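Local atomic coordinates of alpha-1,4-endofucoidanase (Mariniflexile fucanivorans, PDB entry 6DLH), a protein that hydrolyses alpha-1,4 linkages within fucoidan chains as a retaining family 107 glycoside hydrolase, and carries several calcium ions. Residues D527-W532 with L612-E617. Sequence-based numbering, arbitrary orientation.
Sequences DGTPVW and LSSDTE. With CA (calcium ion), chain G.
Trp532 lies against Ser614 and Thr616 where the strand 531-532 passes over the face of the four-stranded sheet in one of this chain's calcium-binding, Ig-like domains. With CG anti to the carbonyl carbon (chi1 -66°), beside the backbone N, the Trp532 indole crosses the Thr616 side chain at about a right angle. Thr616 CG2 sits over one face, 3.5 Å from the centroid of the five-membered ring, in a CH-pi contact; its OG1 is held by Ser534 O. At the ring edge, Trp532 NE1 donates to Ser614 O (3.1 Å), reaching it from above the carbonyl plane with an N-H...O angle of 138°. Phe605 and Val607 of strand 599-608 also pack on this indole. An alanine in place of Trp532 would probably leave Ser614 O without this donor and open a gap over Thr616 CG2. No backbone hydrogen bond joins the segments; instead Ser614 OG, turned between its backbone N and carbonyl carbon (chi1 68°), donates to an in-plane lone pair of Pro530 O (2.6 Å) and accepts from a water that accepts from Trp532 N. Farther back, Leu612 CD1 approaches Thr529 OG1 at 3.6 Å. An Asx turn shapes this end: Asp527 OD1 accepts from both N and OG1 of Thr529, from one face of the carboxylate. Between them, Gly528 O binds calcium at 2.4 Å, sharing it with Asp560, Glu562, Asp564, Asp609 and a water.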
ATOM      1  N   ASP A 527      29.501  15.575  15.699  1.00 41.82           N
ATOM      2  CA  ASP A 527      30.662  15.123  14.944  1.00 42.69           C
ATOM      3  C   ASP A 527      30.253  14.377  13.666  1.00 43.53           C
ATOM      4  O   ASP A 527      31.113  13.936  12.906  1.00 42.70           O
ATOM      5  CB  ASP A 527      31.619  14.321  15.831  1.00 41.57           C
ATOM      6  CG  ASP A 527      31.056  12.982  16.266  1.00 41.86           C
ATOM      7  OD1 ASP A 527      29.854  12.746  16.030  1.00 43.28           O
ATOM      8  OD2 ASP A 527      31.824  12.178  16.821  1.00 41.74           O
ATOM      9  N   GLY A 528      28.941  14.217  13.446  1.00 45.24           N
ATOM     10  CA  GLY A 528      28.427  13.570  12.248  1.00 43.81           C
ATOM     11  C   GLY A 528      28.067  12.095  12.448  1.00 41.30           C
ATOM     12  O   GLY A 528      27.594  11.450  11.515  1.00 40.95           O
ATOM     13  N   THR A 529      28.281  11.570  13.662  1.00 40.30           N
ATOM     14  CA  THR A 529      28.014  10.170  13.964  1.00 39.69           C
ATOM     15  C   THR A 529      26.509   9.912  13.885  1.00 41.28           C
ATOM     16  O   THR A 529      25.713  10.678  14.437  1.00 39.88           O
ATOM     17  CB  THR A 529      28.580   9.777  15.338  1.00 38.57           C
ATOM     18  OG1 THR A 529      29.941  10.198  15.439  1.00 38.26           O
ATOM     19  CG2 THR A 529      28.487   8.295  15.637  1.00 37.39           C
ATOM     20  N   PRO A 530      26.060   8.846  13.178  1.00 40.67           N
ATOM     21  CA  PRO A 530      24.650   8.454  13.205  1.00 40.28           C
ATOM     22  C   PRO A 530      24.388   7.755  14.538  1.00 40.08           C
ATOM     23  O   PRO A 530      25.254   7.029  15.019  1.00 38.12           O
ATOM     24  CB  PRO A 530      24.536   7.499  12.009  1.00 39.55           C
ATOM     25  CG  PRO A 530      25.913   6.876  11.909  1.00 40.94           C
ATOM     26  CD  PRO A 530      26.873   7.980  12.309  1.00 40.41           C
ATOM     27  N   VAL A 531      23.201   7.995  15.117  1.00 40.19           N
ATOM     28  CA  VAL A 531      22.910   7.634  16.500  1.00 41.23           C
ATOM     29  C   VAL A 531      21.617   6.822  16.590  1.00 41.92           C
ATOM     30  O   VAL A 531      20.675   7.062  15.841  1.00 42.03           O
ATOM     31  CB  VAL A 531      22.831   8.881  17.404  1.00 40.41           C
ATOM     32  CG1 VAL A 531      24.197   9.477  17.700  1.00 38.02           C
ATOM     33  CG2 VAL A 531      21.883   9.935  16.854  1.00 39.87           C
ATOM     34  N   TRP A 532      21.578   5.885  17.546  1.00 42.72           N
ATOM     35  CA  TRP A 532      20.361   5.172  17.910  1.00 44.21           C
ATOM     36  C   TRP A 532      19.533   5.999  18.898  1.00 45.01           C
ATOM     37  O   TRP A 532      20.045   6.928  19.518  1.00 45.46           O
ATOM     38  CB  TRP A 532      20.702   3.799  18.497  1.00 43.85           C
ATOM     39  CG  TRP A 532      21.330   2.836  17.537  1.00 43.20           C
ATOM     40  CD1 TRP A 532      22.663   2.622  17.343  1.00 44.96           C
ATOM     41  CD2 TRP A 532      20.648   1.918  16.664  1.00 43.97           C
ATOM     42  NE1 TRP A 532      22.861   1.643  16.405  1.00 44.06           N
ATOM     43  CE2 TRP A 532      21.643   1.195  15.966  1.00 44.69           C
ATOM     44  CE3 TRP A 532      19.300   1.649  16.389  1.00 42.06           C
ATOM     45  CZ2 TRP A 532      21.330   0.220  15.019  1.00 42.80           C
ATOM     46  CZ3 TRP A 532      18.995   0.684  15.454  1.00 41.57           C
ATOM     47  CH2 TRP A 532      19.995  -0.021  14.784  1.00 42.60           C
ATOM     48  N   LEU A 612      31.341   7.353   9.937  1.00 40.20           N
ATOM     49  CA  LEU A 612      31.212   7.112  11.370  1.00 41.39           C
ATOM     50  C   LEU A 612      30.014   6.200  11.629  1.00 43.74           C
ATOM     51  O   LEU A 612      29.115   6.097  10.789  1.00 42.59           O
ATOM     52  CB  LEU A 612      31.058   8.448  12.113  1.00 40.82           C
ATOM     53  CG  LEU A 612      32.168   9.474  11.886  1.00 41.22           C
ATOM     54  CD1 LEU A 612      31.768  10.846  12.413  1.00 41.17           C
ATOM     55  CD2 LEU A 612      33.474   9.017  12.515  1.00 39.84           C
ATOM     56  N   SER A 613      30.013   5.555  12.806  1.00 43.96           N
ATOM     57  CA  SER A 613      28.948   4.650  13.212  1.00 40.70           C
ATOM     58  C   SER A 613      28.808   4.624  14.737  1.00 44.17           C
ATOM     59  O   SER A 613      29.592   5.258  15.439  1.00 42.46           O
ATOM     60  CB  SER A 613      29.173   3.275  12.654  1.00 37.54           C
ATOM     61  OG  SER A 613      30.345   2.697  13.194  1.00 36.55           O
ATOM     62  N   SER A 614      27.788   3.898  15.225  1.00 44.47           N
ATOM     63  CA  SER A 614      27.523   3.702  16.643  1.00 44.95           C
ATOM     64  C   SER A 614      26.663   2.456  16.846  1.00 46.15           C
ATOM     65  O   SER A 614      25.908   2.071  15.959  1.00 51.09           O
ATOM     66  CB  SER A 614      26.892   4.928  17.274  1.00 44.35           C
ATOM     67  OG  SER A 614      25.579   5.159  16.785  1.00 41.71           O
ATOM     68  N   ASP A 615      26.785   1.832  18.021  1.00 45.45           N
ATOM     69  CA  ASP A 615      26.104   0.577  18.300  1.00 43.95           C
ATOM     70  C   ASP A 615      24.981   0.805  19.310  1.00 43.11           C
ATOM     71  O   ASP A 615      24.920   1.842  19.969  1.00 42.73           O
ATOM     72  CB  ASP A 615      27.075  -0.496  18.805  1.00 44.63           C
ATOM     73  CG  ASP A 615      28.214  -0.814  17.849  1.00 48.07           C
ATOM     74  OD1 ASP A 615      27.961  -0.913  16.627  1.00 46.98           O
ATOM     75  OD2 ASP A 615      29.351  -0.972  18.335  1.00 51.88           O
ATOM     76  N   THR A 616      24.074  -0.174  19.382  1.00 42.33           N
ATOM     77  CA  THR A 616      23.114  -0.291  20.466  1.00 42.09           C
ATOM     78  C   THR A 616      22.861  -1.771  20.736  1.00 38.45           C
ATOM     79  O   THR A 616      23.252  -2.625  19.946  1.00 36.02           O
ATOM     80  CB  THR A 616      21.812   0.467  20.181  1.00 43.69           C
ATOM     81  OG1 THR A 616      21.134   0.600  21.431  1.00 42.85           O
ATOM     82  CG2 THR A 616      20.909  -0.243  19.195  1.00 45.70           C
ATOM     83  N   GLU A 617      22.209  -2.051  21.868  1.00 39.38           N
ATOM     84  CA  GLU A 617      21.819  -3.406  22.221  1.00 39.21           C
ATOM     85  C   GLU A 617      20.313  -3.518  22.021  1.00 38.59           C
ATOM     86  O   GLU A 617      19.562  -2.672  22.509  1.00 35.80           O
ATOM     87  CB  GLU A 617      22.241  -3.732  23.657  1.00 40.39           C
ATOM     88  CG  GLU A 617      21.670  -5.045  24.175  1.00 43.28           C
ATOM     89  CD  GLU A 617      21.853  -5.350  25.657  1.00 46.50           C
ATOM     90  OE1 GLU A 617      22.325  -4.458  26.412  1.00 47.92           O
ATOM     91  OE2 GLU A 617      21.514  -6.485  26.063  1.00 46.64           O
TER
HETATM   92 CA    CA G 806      26.593  11.846   9.401  1.00 42.08          CA
HETATM   93  O   HOH W   1      24.033   5.801  18.995  1.00 43.37           O
HETATM   94  O   HOH W   2      29.025  12.555   8.934  1.00 23.39           O